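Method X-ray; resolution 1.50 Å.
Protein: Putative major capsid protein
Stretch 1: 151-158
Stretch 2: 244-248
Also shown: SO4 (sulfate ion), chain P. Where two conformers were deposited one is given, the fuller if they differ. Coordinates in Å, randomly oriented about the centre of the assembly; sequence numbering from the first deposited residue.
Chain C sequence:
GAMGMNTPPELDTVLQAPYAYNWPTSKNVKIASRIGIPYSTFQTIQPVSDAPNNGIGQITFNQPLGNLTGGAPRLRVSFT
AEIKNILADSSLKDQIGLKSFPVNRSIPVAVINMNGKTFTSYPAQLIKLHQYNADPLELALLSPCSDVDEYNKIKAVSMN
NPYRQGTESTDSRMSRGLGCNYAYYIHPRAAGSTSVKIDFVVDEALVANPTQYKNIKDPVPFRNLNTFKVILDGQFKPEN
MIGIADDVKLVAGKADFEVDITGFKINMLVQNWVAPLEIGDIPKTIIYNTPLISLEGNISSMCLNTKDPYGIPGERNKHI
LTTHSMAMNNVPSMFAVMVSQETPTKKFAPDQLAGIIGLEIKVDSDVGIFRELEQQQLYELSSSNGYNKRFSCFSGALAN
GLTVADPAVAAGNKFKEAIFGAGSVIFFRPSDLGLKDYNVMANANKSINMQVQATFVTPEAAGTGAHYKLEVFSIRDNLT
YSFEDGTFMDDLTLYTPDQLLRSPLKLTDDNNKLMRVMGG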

# COMPACT_ATOMS: atom_id res chain seq x y z
N TYR C 151 -5.22 11.79 -15.81
CA TYR C 151 -5.14 12.92 -16.74
C TYR C 151 -5.80 12.56 -18.08
O TYR C 151 -6.05 11.39 -18.36
CB TYR C 151 -3.70 13.41 -16.92
CG TYR C 151 -3.02 13.65 -15.59
CD1 TYR C 151 -3.33 14.76 -14.82
CD2 TYR C 151 -2.14 12.73 -15.06
CE1 TYR C 151 -2.76 14.94 -13.58
CE2 TYR C 151 -1.57 12.90 -13.81
CZ TYR C 151 -1.90 14.00 -13.07
OH TYR C 151 -1.32 14.14 -11.82
N ASN C 152 -6.02 13.57 -18.90
CA ASN C 152 -6.78 13.38 -20.12
C ASN C 152 -5.94 12.95 -21.33
O ASN C 152 -6.50 12.79 -22.43
CB ASN C 152 -7.62 14.63 -20.42
CG ASN C 152 -6.81 15.78 -20.97
OD1 ASN C 152 -5.59 15.85 -20.82
ND2 ASN C 152 -7.51 16.72 -21.59
N LYS C 153 -4.63 12.78 -21.15
CA LYS C 153 -3.73 12.25 -22.16
C LYS C 153 -2.73 11.32 -21.50
O LYS C 153 -2.31 11.53 -20.35
CB LYS C 153 -2.93 13.34 -22.84
CG LYS C 153 -3.73 14.34 -23.64
CD LYS C 153 -2.78 15.14 -24.49
CE LYS C 153 -3.46 16.23 -25.29
NZ LYS C 153 -2.51 17.35 -25.29
N ILE C 154 -2.30 10.31 -22.26
CA ILE C 154 -1.31 9.33 -21.83
C ILE C 154 -0.19 9.35 -22.84
O ILE C 154 -0.46 9.32 -24.05
CB ILE C 154 -1.93 7.92 -21.77
CG1 ILE C 154 -2.97 7.84 -20.67
CG2 ILE C 154 -0.85 6.86 -21.59
CD1 ILE C 154 -3.95 6.67 -20.81
N LYS C 155 1.06 9.42 -22.40
CA LYS C 155 2.22 9.44 -23.30
C LYS C 155 3.28 8.50 -22.80
O LYS C 155 3.56 8.44 -21.60
CB LYS C 155 2.81 10.84 -23.39
CG LYS C 155 1.84 11.89 -23.91
CD LYS C 155 2.52 13.25 -24.17
CE LYS C 155 3.16 13.85 -22.93
NZ LYS C 155 3.67 15.23 -23.21
N ALA C 156 3.90 7.74 -23.72
CA ALA C 156 5.00 6.86 -23.34
C ALA C 156 6.25 7.57 -22.81
O ALA C 156 7.04 6.96 -22.14
CB ALA C 156 5.37 5.93 -24.52
N VAL C 157 6.40 8.85 -23.11
CA VAL C 157 7.51 9.62 -22.54
C VAL C 157 7.34 9.90 -21.05
O VAL C 157 8.29 10.30 -20.40
CB VAL C 157 7.78 10.95 -23.28
CG1 VAL C 157 8.20 10.67 -24.73
CG2 VAL C 157 6.60 11.91 -23.22
N SER C 158 6.13 9.71 -20.52
CA SER C 158 5.80 10.05 -19.13
C SER C 158 5.74 8.82 -18.27
O SER C 158 5.33 7.75 -18.71
CB SER C 158 4.42 10.71 -19.08
OG SER C 158 4.33 11.80 -19.97
S SO4 P . 4.39 16.47 -19.90
O1 SO4 P . 3.70 17.13 -21.02
O2 SO4 P . 5.12 17.48 -19.08
O3 SO4 P . 3.45 15.71 -19.03
O4 SO4 P . 5.33 15.50 -20.53
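Stretch 2 244-248: IADDV

Stretch 2 reaches stretch 1 as a tight turn laid against an extended run, two segments whose touching residues are at least 89 apart in sequence. Ala 245 to Val 248 forms a type I beta turn, with Val 248 N hydrogen-bonded to Ala 245 O at 3.3 Å. Stretch 1 stays extended from Lys 153 to Lys 155, then closes its own type I turn, Ser 158 N to Lys 155 O at 3.1 Å. The backbones run in the same general sense: Ile 154 CA lies 5.1 Å from Ala 245 CA, and Lys 155 CA 5.3 Å from Asp 247 CA.

The contact rests on backbone amides answered by two aspartates, both with CA-to-CB pointing toward stretch 1. Asp 246 adopts chi1 m (-62°), which brings OD2 to Ile 154 N at 2.9 Å with a nearly straight N-H...O angle of 167°. Its own amide returns the favour, Asp 246 N donating to Ile 154 O at 2.7 Å, so one residue satisfies both polar backbone atoms of Ile 154. Asp 247 takes chi1 p (65°), and its carboxylate meets the turn of stretch 1: OD1 accepts from Ala 156 N at 3.0 Å, while OD2 comes within 3.6 Å of Val 157 N. Adjacent aspartates thus use different rotamers to reach amides two residues apart.

Apolar packing is slight, Ile 154 CG2 standing 4.3 Å from Ala 245 CB. The lysines contribute their inner carbons: Lys 153 CB is 3.8 Å from Asp 246 OD2, and Lys 155 CB 3.6 Å from Asp 247 OD2. Both chains then lead away. Lys 155, m-t-m-t, carries its NZ to a sulfate, 2.9 Å from O1, with a weak second bond to O4 at 3.2 Å. Across this contact both carboxylates bond to backbone amides, with no hydrogen bond to a lysine, and a backbone pair completes the set.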

# COMPACT_ATOMS: atom_id res chain seq x y z
N ILE C 244 -4.88 3.53 -26.61
CA ILE C 244 -3.69 3.86 -27.40
C ILE C 244 -3.17 5.19 -26.88
O ILE C 244 -3.91 6.16 -26.81
CB ILE C 244 -4.00 3.96 -28.93
CG1 ILE C 244 -4.62 2.64 -29.43
CG2 ILE C 244 -2.72 4.26 -29.67
CD1 ILE C 244 -5.16 2.69 -30.84
N ALA C 245 -1.90 5.20 -26.47
CA ALA C 245 -1.25 6.42 -26.00
C ALA C 245 -1.36 7.55 -27.02
O ALA C 245 -1.33 7.33 -28.24
CB ALA C 245 0.20 6.16 -25.68
N ASP C 246 -1.51 8.76 -26.50
CA ASP C 246 -1.71 9.95 -27.32
C ASP C 246 -0.48 10.40 -28.07
O ASP C 246 -0.62 11.31 -28.89
CB ASP C 246 -2.31 11.05 -26.43
CG ASP C 246 -3.66 10.64 -25.89
OD1 ASP C 246 -4.64 10.66 -26.69
OD2 ASP C 246 -3.75 10.18 -24.72
N ASP C 247 0.69 9.80 -27.82
CA ASP C 247 1.90 10.10 -28.57
C ASP C 247 2.29 9.05 -29.60
O ASP C 247 3.36 9.17 -30.20
CB ASP C 247 3.07 10.52 -27.68
CG ASP C 247 3.59 9.43 -26.73
OD1 ASP C 247 2.90 8.40 -26.51
OD2 ASP C 247 4.72 9.66 -26.19
N VAL C 248 1.41 8.08 -29.88
CA VAL C 248 1.60 7.22 -31.06
C VAL C 248 1.34 8.08 -32.29
O VAL C 248 0.36 8.80 -32.36
CB VAL C 248 0.64 6.01 -31.07
CG1 VAL C 248 0.81 5.15 -32.33
CG2 VAL C 248 0.87 5.14 -29.83